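Local coordinates for protein ketosynthase (Streptomyces sp. MSC090213JE08, PDB 6KXD) that probably catalyses the decarboxylative condensation of malonyl-ACP with an ACP-bound acyl chain, extending the chain in polyketide biosynthesis, at residues A[173-185]-A[254-266]. Residues are numbered along the deposited sequence; the frame is centred on the assembly and turned at random.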
loop_
_atom_site.group_PDB
_atom_site.type_symbol
_atom_site.label_atom_id
_atom_site.label_comp_id
_atom_site.label_asym_id
_atom_site.label_seq_id
_atom_site.Cartn_x
_atom_site.Cartn_y
_atom_site.Cartn_z
ATOM N N GLY A 173 -6.610 5.539 0.821
ATOM C CA GLY A 173 -6.539 7.003 0.684
ATOM C C GLY A 173 -6.191 7.714 1.989
ATOM O O GLY A 173 -5.358 8.530 2.036
ATOM N N ASN A 174 -6.852 7.334 3.075
ATOM C CA ASN A 174 -6.619 7.884 4.377
ATOM C C ASN A 174 -5.224 7.499 4.883
ATOM O O ASN A 174 -4.536 8.319 5.487
ATOM C CB ASN A 174 -7.661 7.398 5.383
ATOM C CG ASN A 174 -8.862 8.313 5.488
ATOM O OD1 ASN A 174 -8.894 9.358 4.829
ATOM N ND2 ASN A 174 -9.869 7.875 6.239
ATOM N N TYR A 175 -4.829 6.246 4.649
ATOM C CA TYR A 175 -3.449 5.851 5.009
ATOM C C TYR A 175 -2.446 6.762 4.320
ATOM O O TYR A 175 -1.426 7.167 4.911
ATOM C CB TYR A 175 -3.108 4.446 4.567
ATOM C CG TYR A 175 -3.514 3.362 5.520
ATOM C CD1 TYR A 175 -4.845 3.031 5.710
ATOM C CD2 TYR A 175 -2.551 2.634 6.186
ATOM C CE1 TYR A 175 -5.195 2.001 6.561
ATOM C CE2 TYR A 175 -2.886 1.593 7.017
ATOM C CZ TYR A 175 -4.217 1.272 7.204
ATOM O OH TYR A 175 -4.505 0.236 8.051
ATOM N N SER A 176 -2.730 7.033 3.048
ATOM C CA SER A 176 -1.795 7.776 2.200
ATOM C C SER A 176 -1.694 9.232 2.671
ATOM O O SER A 176 -0.603 9.775 2.745
ATOM C CB SER A 176 -2.211 7.654 0.736
ATOM O OG SER A 176 -2.057 6.327 0.254
ATOM N N VAL A 177 -2.844 9.868 2.959
ATOM C CA VAL A 177 -2.885 11.220 3.453
ATOM C C VAL A 177 -2.148 11.275 4.795
ATOM O O VAL A 177 -1.344 12.172 5.035
ATOM C CB VAL A 177 -4.338 11.736 3.579
ATOM C CG1 VAL A 177 -4.392 13.055 4.308
ATOM C CG2 VAL A 177 -5.035 11.870 2.231
ATOM N N GLY A 178 -2.425 10.300 5.657
ATOM C CA GLY A 178 -1.782 10.203 6.948
ATOM C C GLY A 178 -0.276 10.068 6.819
ATOM O O GLY A 178 0.483 10.720 7.539
ATOM N N TYR A 179 0.172 9.281 5.833
ATOM C CA TYR A 179 1.583 9.128 5.601
ATOM C C TYR A 179 2.195 10.441 5.131
ATOM O O TYR A 179 3.302 10.823 5.546
ATOM C CB TYR A 179 1.883 8.021 4.593
ATOM C CG TYR A 179 3.359 7.739 4.498
ATOM C CD1 TYR A 179 4.108 7.526 5.652
ATOM C CD2 TYR A 179 4.028 7.773 3.292
ATOM C CE1 TYR A 179 5.470 7.270 5.595
ATOM C CE2 TYR A 179 5.387 7.496 3.222
ATOM C CZ TYR A 179 6.109 7.251 4.378
ATOM O OH TYR A 179 7.445 6.980 4.346
ATOM N N GLY A 180 1.487 11.135 4.256
ATOM C CA GLY A 180 1.920 12.473 3.858
ATOM C C GLY A 180 2.063 13.359 5.076
ATOM O O GLY A 180 3.010 14.080 5.200
ATOM N N LEU A 181 1.089 13.301 5.972
ATOM C CA LEU A 181 1.086 14.126 7.143
ATOM C C LEU A 181 2.315 13.785 7.982
ATOM O O LEU A 181 3.071 14.671 8.373
ATOM C CB LEU A 181 -0.204 13.888 7.918
ATOM C CG LEU A 181 -0.212 14.448 9.330
ATOM C CD1 LEU A 181 -0.213 15.961 9.279
ATOM C CD2 LEU A 181 -1.402 13.884 10.084
ATOM N N ASP A 182 2.521 12.494 8.243
ATOM C CA ASP A 182 3.659 12.079 9.049
ATOM C C ASP A 182 4.958 12.474 8.363
ATOM O O ASP A 182 5.917 12.897 9.043
ATOM C CB ASP A 182 3.623 10.578 9.287
ATOM C CG ASP A 182 2.565 10.176 10.278
ATOM O OD1 ASP A 182 2.147 11.065 11.098
ATOM O OD2 ASP A 182 2.202 8.979 10.267
ATOM N N SER A 183 4.987 12.379 7.024
ATOM C CA SER A 183 6.204 12.626 6.315
ATOM C C SER A 183 6.554 14.113 6.407
ATOM O O SER A 183 7.731 14.470 6.619
ATOM C CB SER A 183 6.130 12.136 4.887
ATOM O OG SER A 183 6.015 10.714 4.833
ATOM N N ILE A 184 5.544 14.964 6.262
ATOM C CA ILE A 184 5.762 16.423 6.396
ATOM C C ILE A 184 6.056 16.772 7.861
ATOM O O ILE A 184 6.969 17.549 8.143
ATOM C CB ILE A 184 4.590 17.224 5.810
ATOM C CG1 ILE A 184 4.535 17.038 4.298
ATOM C CG2 ILE A 184 4.706 18.701 6.172
ATOM C CD1 ILE A 184 3.244 17.473 3.661
ATOM N N ARG A 185 5.328 16.171 8.801
ATOM C CA ARG A 185 5.519 16.496 10.216
ATOM C C ARG A 185 6.961 16.192 10.642
ATOM O O ARG A 185 7.510 16.921 11.467
ATOM C CB ARG A 185 4.580 15.732 11.142
ATOM C CG ARG A 185 3.213 16.369 11.298
ATOM C CD ARG A 185 2.393 15.462 12.200
ATOM N NE ARG A 185 1.112 16.024 12.551
ATOM C CZ ARG A 185 0.164 15.342 13.178
ATOM N NH1 ARG A 185 0.469 14.228 13.831
ATOM N NH2 ARG A 185 -1.077 15.782 13.140
ATOM N N HIS A 254 -6.956 24.986 1.288
ATOM C CA HIS A 254 -8.332 24.494 1.309
ATOM C C HIS A 254 -8.742 24.166 2.748
ATOM O O HIS A 254 -9.835 24.546 3.176
ATOM C CB HIS A 254 -8.515 23.240 0.441
ATOM C CG HIS A 254 -8.455 23.429 -1.037
ATOM N ND1 HIS A 254 -9.446 24.097 -1.748
ATOM C CD2 HIS A 254 -7.599 22.943 -1.963
ATOM C CE1 HIS A 254 -9.171 24.056 -3.037
ATOM N NE2 HIS A 254 -8.031 23.358 -3.197
ATOM N N ALA A 255 -7.871 23.433 3.464
ATOM C CA ALA A 255 -8.108 23.008 4.838
ATOM C C ALA A 255 -6.778 22.565 5.466
ATOM O O ALA A 255 -5.729 22.601 4.841
ATOM C CB ALA A 255 -9.158 21.918 4.866
ATOM N N GLU A 256 -6.816 22.266 6.760
ATOM C CA GLU A 256 -5.659 21.827 7.475
ATOM C C GLU A 256 -5.839 20.326 7.745
ATOM O O GLU A 256 -6.962 19.859 7.975
ATOM C CB GLU A 256 -5.482 22.635 8.760
ATOM C CG GLU A 256 -4.127 22.424 9.398
ATOM C CD GLU A 256 -3.877 23.155 10.702
ATOM O OE1 GLU A 256 -4.701 24.009 11.068
ATOM O OE2 GLU A 256 -2.847 22.857 11.346
ATOM N N VAL A 257 -4.736 19.573 7.677
ATOM C CA VAL A 257 -4.710 18.190 8.156
ATOM C C VAL A 257 -4.304 18.205 9.629
ATOM O O VAL A 257 -3.172 18.579 9.967
ATOM C CB VAL A 257 -3.737 17.308 7.344
ATOM C CG1 VAL A 257 -3.903 15.866 7.776
ATOM C CG2 VAL A 257 -3.930 17.431 5.841
ATOM N N LEU A 258 -5.212 17.770 10.509
ATOM C CA LEU A 258 -4.997 17.858 11.936
ATOM C C LEU A 258 -4.364 16.575 12.471
ATOM O O LEU A 258 -3.495 16.622 13.346
ATOM C CB LEU A 258 -6.331 18.094 12.638
ATOM C CG LEU A 258 -7.087 19.335 12.175
ATOM C CD1 LEU A 258 -8.301 19.559 13.062
ATOM C CD2 LEU A 258 -6.187 20.540 12.176
ATOM N N GLY A 259 -4.834 15.432 11.966
ATOM C CA GLY A 259 -4.327 14.163 12.439
ATOM C C GLY A 259 -5.013 12.986 11.776
ATOM O O GLY A 259 -5.981 13.129 11.050
ATOM N N TYR A 260 -4.503 11.804 12.093
ATOM C CA TYR A 260 -5.170 10.590 11.738
ATOM C C TYR A 260 -4.850 9.515 12.768
ATOM O O TYR A 260 -3.964 9.672 13.656
ATOM C CB TYR A 260 -4.810 10.194 10.300
ATOM C CG TYR A 260 -3.491 9.497 10.091
ATOM C CD1 TYR A 260 -2.300 10.195 10.246
ATOM C CD2 TYR A 260 -3.419 8.183 9.634
ATOM C CE1 TYR A 260 -1.075 9.606 9.998
ATOM C CE2 TYR A 260 -2.195 7.585 9.359
ATOM C CZ TYR A 260 -1.024 8.294 9.553
ATOM O OH TYR A 260 0.213 7.821 9.329
ATOM N N GLY A 261 -5.602 8.426 12.654
ATOM C CA GLY A 261 -5.398 7.274 13.466
ATOM C C GLY A 261 -5.462 6.021 12.622
ATOM O O GLY A 261 -6.287 5.907 11.711
ATOM N N LEU A 262 -4.604 5.055 12.960
ATOM C CA LEU A 262 -4.607 3.766 12.353
ATOM C C LEU A 262 -4.832 2.794 13.477
ATOM O O LEU A 262 -4.165 2.882 14.506
ATOM C CB LEU A 262 -3.248 3.473 11.711
ATOM C CG LEU A 262 -2.875 4.384 10.548
ATOM C CD1 LEU A 262 -1.495 4.003 10.032
ATOM C CD2 LEU A 262 -3.907 4.269 9.426
ATOM N N SER A 263 -5.737 1.863 13.227
ATOM C CA SER A 263 -5.909 0.695 14.022
ATOM C C SER A 263 -6.089 -0.530 13.145
ATOM O O SER A 263 -6.437 -0.440 11.978
ATOM C CB SER A 263 -7.085 0.820 14.951
ATOM O OG SER A 263 -8.271 0.952 14.200
ATOM N N CYS A 264 -5.859 -1.668 13.788
ATOM C CA CYS A 264 -6.066 -2.874 13.205
ATOM C C CYS A 264 -7.007 -3.675 14.095
ATOM O O CYS A 264 -6.810 -3.791 15.327
ATOM C CB CYS A 264 -4.760 -3.619 12.973
ATOM S SG CYS A 264 -5.052 -5.179 12.137
ATOM N N ASP A 265 -8.021 -4.271 13.477
ATOM C CA ASP A 265 -9.007 -5.055 14.271
ATOM C C ASP A 265 -8.385 -6.330 14.858
ATOM O O ASP A 265 -8.798 -6.781 15.938
ATOM C CB ASP A 265 -10.211 -5.515 13.459
ATOM C CG ASP A 265 -10.968 -4.436 12.698
ATOM O OD1 ASP A 265 -10.922 -3.268 13.136
ATOM O OD2 ASP A 265 -11.682 -4.824 11.707
ATOM N N ALA A 266 -7.472 -6.949 14.107
ATOM C CA ALA A 266 -6.815 -8.161 14.473
ATOM C C ALA A 266 -7.892 -9.169 14.848
ATOM O O ALA A 266 -7.822 -9.874 15.856
ATOM C CB ALA A 266 -5.838 -7.921 15.617
HETATM O O HOH W 1 -0.170 5.986 7.056
HETATM O O HOH W 2 -4.010 0.152 10.743
#
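Leu-181 and Val-257 lie alongside each other, pointing opposite ways, with Leu-181 CD2 3.9 Å from Val-257 CG1. Leu-181 CG stands anti to the backbone N, beside the carbonyl carbon, which carries its methyls to Val-257 and Tyr-260. Leu-181 CD2 also lies at the edge of the Tyr-260 ring, 3.8 Å from Tyr-260 CD1. One face of that ring rests on the helix backbone at Gly-178, with the CA over its centre. Farther along, Leu-262 puts its CD2 over the middle of the Tyr-175 ring, 3.6 Å from the centroid and 7° off the normal, a CH-pi contact.

The polar edge begins at Tyr-260 OH, which donates a very short 2.5 Å hydrogen bond to Asp-182 OD2. The carboxylate is turned 43° from the ring plane, and Asp-182 OD2 also forms a salt bridge with Arg-196 of the other subunit. A water donates to both Tyr-260 OH (2.9 Å) and Tyr-175 O, fixing the phenol from a second direction. Tyr-175 OH is hydrogen-bonded to Asn-171 O of the other subunit, while the extended Arg-185 forms a salt bridge with Asp-287.

Helix 173-185 and strand 255-264 have N-to-C directions 121° apart, and their segment axes approach to 8.4 Å, packing helix on sheet in the thiolase-like fold. Strands 10-19 and 398-405 flank this strand, and Val-177 reaches strand 234-242.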